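Local structure of PpBBE-like 1 D396N (Physcomitrella patens subsp. patens, 6EO5) at residues K237-F242 with T284-A290; H224-N230 with G263-G269; Y337-L343 with H386-S392; K274-L279 with V296-L300. The protein oxidises cellobiose as a berberine bridge enzyme-like flavoprotein of the VAO superfamily, using a bi-covalently attached FAD. All coordinates share one frame. Residue numbers count along the deposited sequence, not the author numbering.

Interaction 1: residues K237-F242 with T284-A290; sequences KNFKSF and TFLASAA
Two side-chain hydrogen bonds from helix 235-246 fix the C-terminal end of helix 279-288. Ser-241, with chi1 in t, donates from OG to Phe-285 O at 2.7 Å; the same carbonyl also accepts Ala-289 N, the first residue past the helix, at 2.9 Å. One turn earlier, Asn-238 (chi1 m) receives Ala-290 N on OD1 at 3.0 Å with a nearly straight N-H...O angle of 165°, while its ND2 reaches Ser-265 of the underlying sheet. Residues 237-242 are regular helix. Residues 284-288 are helical too, with a kink at 284-285, and at Ala-289 (psi 175°) the chain turns extended, presenting the amide of Ala-290 to Asn-238. The helical segments run nearly antiparallel, at 155°, with axes 8.5 Å apart at closest approach; Asn-238 CA lies 4.5 Å from Ala-289 CA, and Ser-241 CA 5.3 Å from Ser-288 CA. On the exposed side, Lys-237 stretches along the helix terminus, its CE 3.3 Å from Ser-288 O. On the buried side, Phe-285 (chi1 t) brings its ring edge to helix 235-246: CE1 is 4.0 Å from Phe-242 CB and 3.8 Å from Asn-238 O. Trp-229 and Leu-267 lie beneath the pair, so this is the helical layer packed over an antiparallel sheet, an alpha/beta layering consistent with the substrate domain of VAO-type flavoenzymes.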
# COMPACT_ATOMS: atom_id res chain seq x y z
N LYS A 237 -28.52 4.00 1.23
CA LYS A 237 -28.64 5.45 1.23
C LYS A 237 -27.28 6.10 1.48
O LYS A 237 -26.90 7.04 0.77
CB LYS A 237 -29.66 5.86 2.29
CG LYS A 237 -30.18 7.29 2.17
CD LYS A 237 -31.15 7.63 3.29
CE LYS A 237 -31.51 9.11 3.28
NZ LYS A 237 -32.23 9.48 2.03
N ASN A 238 -26.53 5.60 2.47
CA ASN A 238 -25.24 6.21 2.77
C ASN A 238 -24.25 6.03 1.63
O ASN A 238 -23.56 6.97 1.24
CB ASN A 238 -24.66 5.65 4.07
CG ASN A 238 -25.52 5.94 5.28
OD1 ASN A 238 -26.50 6.67 5.19
ND2 ASN A 238 -25.16 5.37 6.42
N PHE A 239 -24.18 4.82 1.05
CA PHE A 239 -23.22 4.60 -0.03
C PHE A 239 -23.57 5.43 -1.26
O PHE A 239 -22.69 6.02 -1.88
CB PHE A 239 -23.12 3.11 -0.41
CG PHE A 239 -21.99 2.85 -1.35
CD1 PHE A 239 -20.69 2.78 -0.88
CD2 PHE A 239 -22.21 2.78 -2.72
CE1 PHE A 239 -19.63 2.60 -1.74
CE2 PHE A 239 -21.14 2.60 -3.59
CZ PHE A 239 -19.85 2.51 -3.09
N LYS A 240 -24.86 5.48 -1.63
CA LYS A 240 -25.27 6.30 -2.77
C LYS A 240 -24.90 7.76 -2.55
O LYS A 240 -24.41 8.43 -3.46
CB LYS A 240 -26.76 6.16 -3.02
CG LYS A 240 -27.25 6.81 -4.30
CD LYS A 240 -28.68 6.36 -4.60
CE LYS A 240 -29.30 7.16 -5.73
NZ LYS A 240 -28.26 7.39 -6.77
N SER A 241 -25.11 8.27 -1.33
CA SER A 241 -24.76 9.65 -1.05
C SER A 241 -23.26 9.88 -1.12
O SER A 241 -22.81 10.94 -1.57
CB SER A 241 -25.29 10.05 0.32
OG SER A 241 -24.92 11.39 0.57
N PHE A 242 -22.47 8.89 -0.67
CA PHE A 242 -21.02 8.96 -0.82
C PHE A 242 -20.62 9.08 -2.29
O PHE A 242 -19.80 9.94 -2.65
CB PHE A 242 -20.38 7.74 -0.17
CG PHE A 242 -18.94 7.49 -0.57
CD1 PHE A 242 -17.93 8.38 -0.20
CD2 PHE A 242 -18.61 6.36 -1.31
CE1 PHE A 242 -16.61 8.15 -0.56
CE2 PHE A 242 -17.29 6.11 -1.68
CZ PHE A 242 -16.28 7.02 -1.30
N THR A 284 -23.39 18.24 1.09
CA THR A 284 -24.21 17.44 0.19
C THR A 284 -24.18 15.96 0.56
O THR A 284 -25.17 15.24 0.34
CB THR A 284 -23.79 17.64 -1.27
OG1 THR A 284 -22.46 17.14 -1.47
CG2 THR A 284 -23.80 19.11 -1.61
N PHE A 285 -23.07 15.47 1.14
CA PHE A 285 -23.05 14.10 1.63
C PHE A 285 -24.03 13.92 2.80
O PHE A 285 -24.86 13.00 2.79
CB PHE A 285 -21.64 13.69 2.06
CG PHE A 285 -21.60 12.38 2.81
CD1 PHE A 285 -21.80 11.18 2.15
CD2 PHE A 285 -21.42 12.36 4.19
CE1 PHE A 285 -21.81 9.96 2.84
CE2 PHE A 285 -21.41 11.16 4.89
CZ PHE A 285 -21.61 9.95 4.19
N LEU A 286 -23.93 14.78 3.82
CA LEU A 286 -24.79 14.65 4.99
C LEU A 286 -26.26 14.84 4.63
O LEU A 286 -27.13 14.21 5.23
CB LEU A 286 -24.38 15.66 6.06
CG LEU A 286 -22.93 15.52 6.53
CD1 LEU A 286 -22.45 16.82 7.16
CD2 LEU A 286 -22.83 14.37 7.51
N ALA A 287 -26.54 15.69 3.65
CA ALA A 287 -27.93 15.93 3.27
C ALA A 287 -28.58 14.68 2.69
O ALA A 287 -29.76 14.43 2.91
CB ALA A 287 -28.00 17.10 2.30
N SER A 288 -27.82 13.86 1.95
CA SER A 288 -28.43 12.68 1.34
C SER A 288 -28.17 11.39 2.09
O SER A 288 -28.86 10.39 1.83
CB SER A 288 -27.97 12.52 -0.10
OG SER A 288 -28.64 13.46 -0.92
N ALA A 289 -27.20 11.36 3.00
CA ALA A 289 -27.05 10.20 3.87
C ALA A 289 -28.22 10.13 4.84
O ALA A 289 -29.08 11.02 4.90
CB ALA A 289 -25.73 10.25 4.64
N ALA A 290 -28.26 9.05 5.61
CA ALA A 290 -29.32 8.88 6.57
C ALA A 290 -29.16 9.88 7.72
O ALA A 290 -28.07 10.40 7.96
CB ALA A 290 -29.31 7.45 7.09

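Interaction 2: residues H224-N230 with G263-G269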
# COMPACT_ATOMS: atom_id res chain seq x y z
N HIS A 224 -10.05 16.80 10.64
CA HIS A 224 -10.42 15.41 10.53
C HIS A 224 -11.92 15.28 10.77
O HIS A 224 -12.45 15.86 11.72
CB HIS A 224 -9.62 14.58 11.54
CG HIS A 224 -10.09 13.17 11.67
ND1 HIS A 224 -10.86 12.73 12.72
CD2 HIS A 224 -9.91 12.09 10.86
CE1 HIS A 224 -11.13 11.45 12.56
NE2 HIS A 224 -10.57 11.04 11.44
N PHE A 225 -12.60 14.53 9.91
CA PHE A 225 -14.03 14.30 10.09
C PHE A 225 -14.34 12.82 9.92
O PHE A 225 -13.66 12.11 9.18
CB PHE A 225 -14.89 15.13 9.13
CG PHE A 225 -14.58 14.89 7.67
CD1 PHE A 225 -13.58 15.62 7.03
CD2 PHE A 225 -15.34 13.98 6.92
CE1 PHE A 225 -13.32 15.43 5.69
CE2 PHE A 225 -15.08 13.78 5.57
CZ PHE A 225 -14.07 14.51 4.95
N LYS A 226 -15.38 12.37 10.63
CA LYS A 226 -15.85 11.00 10.48
C LYS A 226 -17.32 10.97 10.87
O LYS A 226 -17.70 11.43 11.95
CB LYS A 226 -15.03 10.04 11.34
CG LYS A 226 -15.43 8.58 11.24
CD LYS A 226 -14.29 7.67 11.68
CE LYS A 226 -14.72 6.22 11.78
NZ LYS A 226 -13.56 5.32 12.01
N TYR A 227 -18.15 10.46 9.96
CA TYR A 227 -19.59 10.32 10.18
C TYR A 227 -19.91 8.84 10.11
O TYR A 227 -19.63 8.19 9.09
CB TYR A 227 -20.39 11.11 9.14
CG TYR A 227 -19.91 12.54 8.99
CD1 TYR A 227 -20.11 13.48 10.00
CD2 TYR A 227 -19.22 12.94 7.86
CE1 TYR A 227 -19.66 14.78 9.88
CE2 TYR A 227 -18.76 14.25 7.72
CZ TYR A 227 -18.98 15.16 8.74
OH TYR A 227 -18.54 16.46 8.62
N ARG A 228 -20.50 8.31 11.18
CA ARG A 228 -20.59 6.88 11.43
C ARG A 228 -22.04 6.48 11.70
O ARG A 228 -22.80 7.25 12.30
CB ARG A 228 -19.67 6.52 12.61
CG ARG A 228 -19.58 5.07 12.91
CD ARG A 228 -18.37 4.77 13.79
NE ARG A 228 -18.34 3.34 14.12
CZ ARG A 228 -17.29 2.71 14.63
NH1 ARG A 228 -16.15 3.37 14.87
NH2 ARG A 228 -17.38 1.40 14.89
N TRP A 229 -22.43 5.28 11.25
CA TRP A 229 -23.75 4.72 11.49
C TRP A 229 -23.63 3.24 11.84
O TRP A 229 -22.63 2.59 11.53
CB TRP A 229 -24.69 4.79 10.28
CG TRP A 229 -25.16 6.12 9.83
CD1 TRP A 229 -26.38 6.69 10.08
CD2 TRP A 229 -24.45 7.04 8.99
NE1 TRP A 229 -26.47 7.91 9.46
CE2 TRP A 229 -25.30 8.15 8.78
CE3 TRP A 229 -23.19 7.04 8.39
CZ2 TRP A 229 -24.93 9.24 8.01
CZ3 TRP A 229 -22.82 8.13 7.63
CH2 TRP A 229 -23.68 9.22 7.45
N ASN A 230 -24.68 2.71 12.46
CA ASN A 230 -24.74 1.29 12.81
C ASN A 230 -26.19 0.86 12.59
O ASN A 230 -26.99 0.81 13.52
CB ASN A 230 -24.28 1.03 14.23
CG ASN A 230 -24.19 -0.47 14.54
OD1 ASN A 230 -24.21 -1.31 13.63
ND2 ASN A 230 -24.09 -0.80 15.82
N GLY A 263 -23.44 -4.09 9.78
CA GLY A 263 -24.26 -2.92 9.60
C GLY A 263 -23.55 -1.59 9.79
O GLY A 263 -24.14 -0.55 9.50
N VAL A 264 -22.31 -1.59 10.28
CA VAL A 264 -21.56 -0.35 10.43
C VAL A 264 -21.25 0.23 9.05
O VAL A 264 -20.96 -0.51 8.10
CB VAL A 264 -20.28 -0.60 11.23
CG1 VAL A 264 -19.45 0.68 11.35
CG2 VAL A 264 -20.62 -1.15 12.60
N SER A 265 -21.32 1.56 8.94
CA SER A 265 -20.81 2.27 7.77
C SER A 265 -20.36 3.66 8.20
O SER A 265 -20.91 4.24 9.14
CB SER A 265 -21.86 2.37 6.65
OG SER A 265 -22.96 3.17 7.05
N TRP A 266 -19.36 4.20 7.49
CA TRP A 266 -18.92 5.55 7.83
C TRP A 266 -18.23 6.20 6.64
O TRP A 266 -17.81 5.54 5.69
CB TRP A 266 -17.99 5.56 9.05
CG TRP A 266 -16.59 4.96 8.89
CD1 TRP A 266 -15.58 5.40 8.07
CD2 TRP A 266 -16.05 3.86 9.64
NE1 TRP A 266 -14.46 4.62 8.24
CE2 TRP A 266 -14.72 3.67 9.20
CE3 TRP A 266 -16.55 3.01 10.64
CZ2 TRP A 266 -13.90 2.67 9.72
CZ3 TRP A 266 -15.73 2.02 11.15
CH2 TRP A 266 -14.43 1.86 10.69
N LEU A 267 -18.16 7.53 6.70
CA LEU A 267 -17.30 8.31 5.83
C LEU A 267 -16.24 8.95 6.72
O LEU A 267 -16.59 9.60 7.70
CB LEU A 267 -18.08 9.39 5.08
CG LEU A 267 -17.22 10.34 4.24
CD1 LEU A 267 -16.46 9.57 3.17
CD2 LEU A 267 -18.07 11.43 3.62
N GLU A 268 -14.98 8.72 6.41
CA GLU A 268 -13.87 9.32 7.14
C GLU A 268 -12.99 10.11 6.18
O GLU A 268 -12.77 9.69 5.05
CB GLU A 268 -13.05 8.26 7.87
CG GLU A 268 -11.96 8.87 8.73
CD GLU A 268 -11.14 7.85 9.49
OE1 GLU A 268 -11.28 6.64 9.20
OE2 GLU A 268 -10.35 8.28 10.38
N GLY A 269 -12.49 11.26 6.64
CA GLY A 269 -11.71 12.08 5.73
C GLY A 269 -10.85 13.12 6.43
O GLY A 269 -11.01 13.42 7.61
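Lys-226 lies flat across Trp-266, its ammonium NZ 3.5 Å from the centroid of the six-membered ring in a cation-pi contact, and its CE likewise 3.5 Å from the centroid of the five-membered ring. This happens on one face of an antiparallel pair of inner strands, second and third from the edge strand 294-300 of the seven-stranded sheet. The backbones run at 173°; Trp-229 N bonds Ser-265 O at 2.8 Å and Ser-265 N returns to Trp-229 O at 3.1 Å, and the pairs Phe-225/Gly-269 and Tyr-227/Leu-267 are likewise bonded in both directions. Arg-228 adds to the solvent-facing row with its guanidinium, CZ 3.9 Å from Trp-266 CZ3. The other face is chiefly apolar: Tyr-227, Trp-229 and Leu-267 meet helices 235-246 and 279-288, and the Tyr-227 hydroxyl bonds Glu-297. There Phe-225 (chi1 p) folds its ring over Gly-269, whose CA sits 3.8 Å from the ring centroid; a CB here would clash with the ring, so the contact depends on glycine. Glu-268, whose side chain lies about 10 Å from the bound FAD, is held by two partners: Lys-226 NZ, in a long salt bridge at 3.9 Å to OE1, and His-224, which donates from NE2 to OE2 at 3.0 Å.

Interaction 3: residues Y337-L343 with H386-S392; sequences YVNGPGL and HRNSLYS
Residues 337-338 and 391-392 pair as antiparallel strands, and the pairing is broken by a classic beta bulge in which Leu-390 and Tyr-391 both face Val-338. Val-338 N donates to Tyr-391 O at 3.0 Å; Val-338 O accepts Leu-390 N at 2.8 Å and, weakly, Tyr-391 N at 3.3 Å. The bulge arises because Leu-390 takes near-helical angles (-82/-46) before Tyr-391 becomes extended. Tyr-337 and Ser-392 form the flanking non-hydrogen-bonded pair, CA atoms 4.5 Å apart. Residues 340-342 turn, with a cis peptide before Pro-341 and a positive phi (114°) at Gly-342. Tyr-337 (chi1 m) makes an offset stack with His-386, centroids 4.5 Å apart and planes at 21°, and also meets Ser-392 through CE1, 3.5 Å from its CB. From the opposite face of the sheet, Tyr-391 (chi1 p) lays its ring against Val-338, whose CB lies 4.0 Å from the centroid, and its OH approaches Leu-343 CG at 3.5 Å. Leu-390 CD2 packs 3.7 Å from Pro-341 O. The side chain of Ser-392 is about 8 Å from the bound FAD. Strand 331-338 forms one edge of the seven-stranded sheet, and strand 391-398 lies between it and strand 361-367; Tyr-391 OH bonds Gln-243 of helix 235-246, and Leu-343 packs on helix 345-355.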
# COMPACT_ATOMS: atom_id res chain seq x y z
N TYR A 337 -11.49 -1.49 -9.12
CA TYR A 337 -11.68 -0.06 -9.37
C TYR A 337 -13.04 0.20 -10.00
O TYR A 337 -13.51 -0.58 -10.85
CB TYR A 337 -10.57 0.50 -10.27
CG TYR A 337 -9.31 0.86 -9.53
CD1 TYR A 337 -9.23 2.03 -8.75
CD2 TYR A 337 -8.18 0.04 -9.61
CE1 TYR A 337 -8.05 2.36 -8.05
CE2 TYR A 337 -7.01 0.35 -8.92
CZ TYR A 337 -6.95 1.51 -8.15
OH TYR A 337 -5.77 1.78 -7.49
N VAL A 338 -13.67 1.30 -9.60
CA VAL A 338 -14.97 1.74 -10.11
C VAL A 338 -14.78 3.11 -10.74
O VAL A 338 -14.15 3.99 -10.14
CB VAL A 338 -16.03 1.80 -9.00
CG1 VAL A 338 -17.37 2.21 -9.58
CG2 VAL A 338 -16.14 0.46 -8.27
N ASN A 339 -15.31 3.28 -11.94
CA ASN A 339 -15.21 4.54 -12.67
C ASN A 339 -16.42 5.42 -12.39
O ASN A 339 -17.49 4.94 -11.98
CB ASN A 339 -15.10 4.29 -14.17
CG ASN A 339 -13.78 3.70 -14.57
OD1 ASN A 339 -12.79 3.77 -13.84
ND2 ASN A 339 -13.75 3.10 -15.75
N GLY A 340 -16.24 6.73 -12.60
CA GLY A 340 -17.36 7.66 -12.52
C GLY A 340 -18.47 7.23 -13.46
O GLY A 340 -18.21 6.73 -14.55
N PRO A 341 -19.74 7.42 -13.06
CA PRO A 341 -20.17 8.05 -11.81
C PRO A 341 -20.36 7.05 -10.69
O PRO A 341 -20.97 7.40 -9.68
CB PRO A 341 -21.51 8.67 -12.20
CG PRO A 341 -22.07 7.68 -13.19
CD PRO A 341 -20.88 7.07 -13.92
N GLY A 342 -19.86 5.83 -10.87
CA GLY A 342 -19.93 4.85 -9.81
C GLY A 342 -20.81 3.66 -10.14
O GLY A 342 -21.15 3.41 -11.31
N LEU A 343 -21.18 2.91 -9.12
CA LEU A 343 -22.10 1.81 -9.33
C LEU A 343 -23.50 2.35 -9.59
O LEU A 343 -23.95 3.30 -8.94
CB LEU A 343 -22.10 0.88 -8.11
CG LEU A 343 -20.76 0.23 -7.74
CD1 LEU A 343 -20.87 -0.53 -6.44
CD2 LEU A 343 -20.26 -0.66 -8.85
N HIS A 386 -3.87 3.37 -12.84
CA HIS A 386 -5.24 3.61 -12.39
C HIS A 386 -5.44 5.10 -12.14
O HIS A 386 -5.47 5.59 -11.01
CB HIS A 386 -5.52 2.77 -11.15
CG HIS A 386 -4.96 1.39 -11.25
ND1 HIS A 386 -5.44 0.44 -12.13
CD2 HIS A 386 -3.92 0.81 -10.60
CE1 HIS A 386 -4.73 -0.67 -12.01
NE2 HIS A 386 -3.80 -0.47 -11.09
N ARG A 387 -5.59 5.83 -13.24
CA ARG A 387 -5.63 7.29 -13.21
C ARG A 387 -6.98 7.85 -13.62
O ARG A 387 -7.08 9.04 -13.91
CB ARG A 387 -4.53 7.85 -14.11
CG ARG A 387 -3.16 7.28 -13.84
CD ARG A 387 -2.62 7.83 -12.55
NE ARG A 387 -1.21 7.52 -12.37
CZ ARG A 387 -0.49 7.94 -11.34
NH1 ARG A 387 -1.06 8.70 -10.41
NH2 ARG A 387 0.80 7.62 -11.24
N ASN A 388 -8.03 7.01 -13.68
CA ASN A 388 -9.32 7.45 -14.21
C ASN A 388 -10.52 6.84 -13.47
O ASN A 388 -11.62 6.76 -14.04
CB ASN A 388 -9.43 7.13 -15.70
CG ASN A 388 -10.39 8.05 -16.42
OD1 ASN A 388 -10.38 9.27 -16.22
ND2 ASN A 388 -11.23 7.48 -17.26
N SER A 389 -10.34 6.43 -12.22
CA SER A 389 -11.41 5.85 -11.43
C SER A 389 -12.01 6.88 -10.49
O SER A 389 -11.39 7.90 -10.18
CB SER A 389 -10.89 4.68 -10.60
OG SER A 389 -10.06 5.21 -9.57
N LEU A 390 -13.22 6.59 -10.02
CA LEU A 390 -13.78 7.39 -8.94
C LEU A 390 -13.25 6.91 -7.59
O LEU A 390 -12.82 7.72 -6.76
CB LEU A 390 -15.31 7.33 -8.98
CG LEU A 390 -16.09 8.21 -8.01
CD1 LEU A 390 -15.70 9.70 -8.13
CD2 LEU A 390 -17.60 8.00 -8.20
N TYR A 391 -13.24 5.59 -7.36
CA TYR A 391 -12.73 5.04 -6.12
C TYR A 391 -12.30 3.59 -6.33
O TYR A 391 -12.69 2.94 -7.31
CB TYR A 391 -13.77 5.15 -4.99
CG TYR A 391 -15.09 4.46 -5.27
CD1 TYR A 391 -15.25 3.09 -5.03
CD2 TYR A 391 -16.18 5.17 -5.76
CE1 TYR A 391 -16.44 2.46 -5.28
CE2 TYR A 391 -17.39 4.54 -6.00
CZ TYR A 391 -17.51 3.19 -5.76
OH TYR A 391 -18.71 2.54 -6.01
N SER A 392 -11.49 3.09 -5.39
CA SER A 392 -11.11 1.69 -5.31
C SER A 392 -11.93 1.01 -4.21
O SER A 392 -12.40 1.67 -3.28
CB SER A 392 -9.63 1.54 -4.98
OG SER A 392 -9.33 2.17 -3.73

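Interaction 4: residues K274-L279 with V296-L300; sequences KKTSLL and VEEEL
Lys-274 is extended (psi 143°) and passes its CA 3.5 Å from Glu-299 OE1. The chain then coils through helical angles at 275-278, a short turn with Ser-277 N bonded to Lys-274 O at 2.8 Å and Leu-278 N to Lys-275 O at 3.0 Å. Lys-275 opens this turn and makes both direct hydrogen bonds to strand 296-300: its N donates to Glu-299 OE1 at 2.9 Å, and its side chain, all-t, reaches out so that NZ meets Glu-297 O at 2.8 Å. A water that accepts Glu-299 N at 2.9 Å is also weakly bonded by NZ at 3.5 Å. Leu-278 (chi1 t) sets CD2 4.1 Å from Glu-297 CG, and Leu-279 CD1 lies 3.8 Å from OE1 of Glu-297, whose carboxylate bonds through OE2 to the Tyr-227 hydroxyl of strand 222-230. Strand 294-300 is an edge strand, bonded to strand 222-230 through Val-296, Glu-298 and Leu-300; the lysine and the water therefore take up backbone polar groups on its outer edge, and a carboxylate secures the start of the turn.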
# COMPACT_ATOMS: atom_id res chain seq x y z
N LYS A 274 -9.06 24.85 7.44
CA LYS A 274 -9.60 25.16 8.76
C LYS A 274 -10.99 24.55 8.94
O LYS A 274 -11.81 24.52 8.02
CB LYS A 274 -9.67 26.67 8.97
CG LYS A 274 -8.32 27.34 9.08
CD LYS A 274 -8.47 28.86 9.04
CE LYS A 274 -7.11 29.57 9.06
NZ LYS A 274 -7.27 31.06 9.05
N LYS A 275 -11.25 24.09 10.17
CA LYS A 275 -12.52 23.43 10.46
C LYS A 275 -13.71 24.32 10.13
O LYS A 275 -14.74 23.83 9.66
CB LYS A 275 -12.55 23.01 11.93
CG LYS A 275 -13.87 22.44 12.36
CD LYS A 275 -13.81 22.00 13.79
CE LYS A 275 -15.17 21.62 14.29
NZ LYS A 275 -15.05 21.14 15.69
N THR A 276 -13.59 25.63 10.34
CA THR A 276 -14.70 26.53 10.03
C THR A 276 -15.01 26.60 8.54
O THR A 276 -16.06 27.12 8.17
CB THR A 276 -14.43 27.95 10.56
OG1 THR A 276 -13.11 28.38 10.22
CG2 THR A 276 -14.61 28.00 12.07
N SER A 277 -14.13 26.08 7.68
CA SER A 277 -14.41 26.00 6.25
C SER A 277 -15.00 24.65 5.82
O SER A 277 -15.41 24.52 4.66
CB SER A 277 -13.13 26.27 5.46
OG SER A 277 -12.72 27.62 5.59
N LEU A 278 -15.06 23.65 6.71
CA LEU A 278 -15.34 22.27 6.29
C LEU A 278 -16.79 22.07 5.85
O LEU A 278 -17.05 21.38 4.85
CB LEU A 278 -14.99 21.29 7.41
CG LEU A 278 -15.41 19.83 7.14
CD1 LEU A 278 -14.64 19.24 5.97
CD2 LEU A 278 -15.26 18.94 8.35
N LEU A 279 -17.75 22.65 6.57
CA LEU A 279 -19.14 22.22 6.38
C LEU A 279 -19.70 22.46 4.98
O LEU A 279 -20.44 21.59 4.49
CB LEU A 279 -20.03 22.85 7.45
CG LEU A 279 -20.29 21.90 8.64
CD1 LEU A 279 -18.99 21.46 9.34
CD2 LEU A 279 -21.25 22.50 9.64
N VAL A 296 -17.97 13.52 14.30
CA VAL A 296 -16.69 13.94 14.85
C VAL A 296 -15.99 14.83 13.82
O VAL A 296 -15.64 14.35 12.73
CB VAL A 296 -15.80 12.75 15.21
CG1 VAL A 296 -14.39 13.23 15.53
CG2 VAL A 296 -16.40 11.99 16.38
N GLU A 297 -15.79 16.10 14.16
CA GLU A 297 -15.06 17.06 13.32
C GLU A 297 -14.09 17.80 14.22
O GLU A 297 -14.51 18.42 15.21
CB GLU A 297 -16.00 18.04 12.62
CG GLU A 297 -17.05 17.38 11.72
CD GLU A 297 -18.31 18.23 11.55
OE1 GLU A 297 -18.48 19.21 12.31
OE2 GLU A 297 -19.14 17.91 10.67
N GLU A 298 -12.81 17.77 13.89
CA GLU A 298 -11.74 18.12 14.82
C GLU A 298 -10.60 18.79 14.08
O GLU A 298 -10.05 18.21 13.15
CB GLU A 298 -11.24 16.85 15.50
CG GLU A 298 -10.30 17.10 16.65
CD GLU A 298 -9.79 15.79 17.26
OE1 GLU A 298 -10.14 14.69 16.72
OE2 GLU A 298 -9.04 15.89 18.28
N GLU A 299 -10.23 20.01 14.49
CA GLU A 299 -9.07 20.66 13.90
C GLU A 299 -7.81 20.22 14.64
O GLU A 299 -7.78 20.21 15.88
CB GLU A 299 -9.22 22.18 13.91
CG GLU A 299 -8.10 22.89 13.16
CD GLU A 299 -8.38 24.37 12.95
OE1 GLU A 299 -9.35 24.71 12.22
OE2 GLU A 299 -7.65 25.20 13.54
N LEU A 300 -6.77 19.85 13.89
CA LEU A 300 -5.57 19.22 14.42
C LEU A 300 -4.36 19.73 13.66
O LEU A 300 -4.49 20.35 12.60
CB LEU A 300 -5.62 17.69 14.28
CG LEU A 300 -6.81 16.94 14.86
CD1 LEU A 300 -6.77 15.50 14.42
CD2 LEU A 300 -6.75 17.05 16.36
O HOH W 1 -11.75 21.12 16.73

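In the fold
Interactions 2, 3 and 4 belong to one antiparallel sheet. Interaction 2 lies inside it, interaction 3 at the edge formed by strand 331-338, and interaction 4 at the other edge, on strand 294-300. Interaction 1 is the helical layer over this sheet, buried and touching interaction 2 through Trp-229, Ser-265 and Leu-267; Phe-239 also reaches Tyr-391 of interaction 3. Chemistry follows position: a regular backbone ladder in interaction 2, a bulge with aromatic stacking in buried interaction 3, side-chain bonds at a helix end in interaction 1, and lysine, glutamate and water in interaction 4 at the surface. Tyr-227 OH to Glu-297 OE2, 2.6 Å, ties interactions 2 and 4.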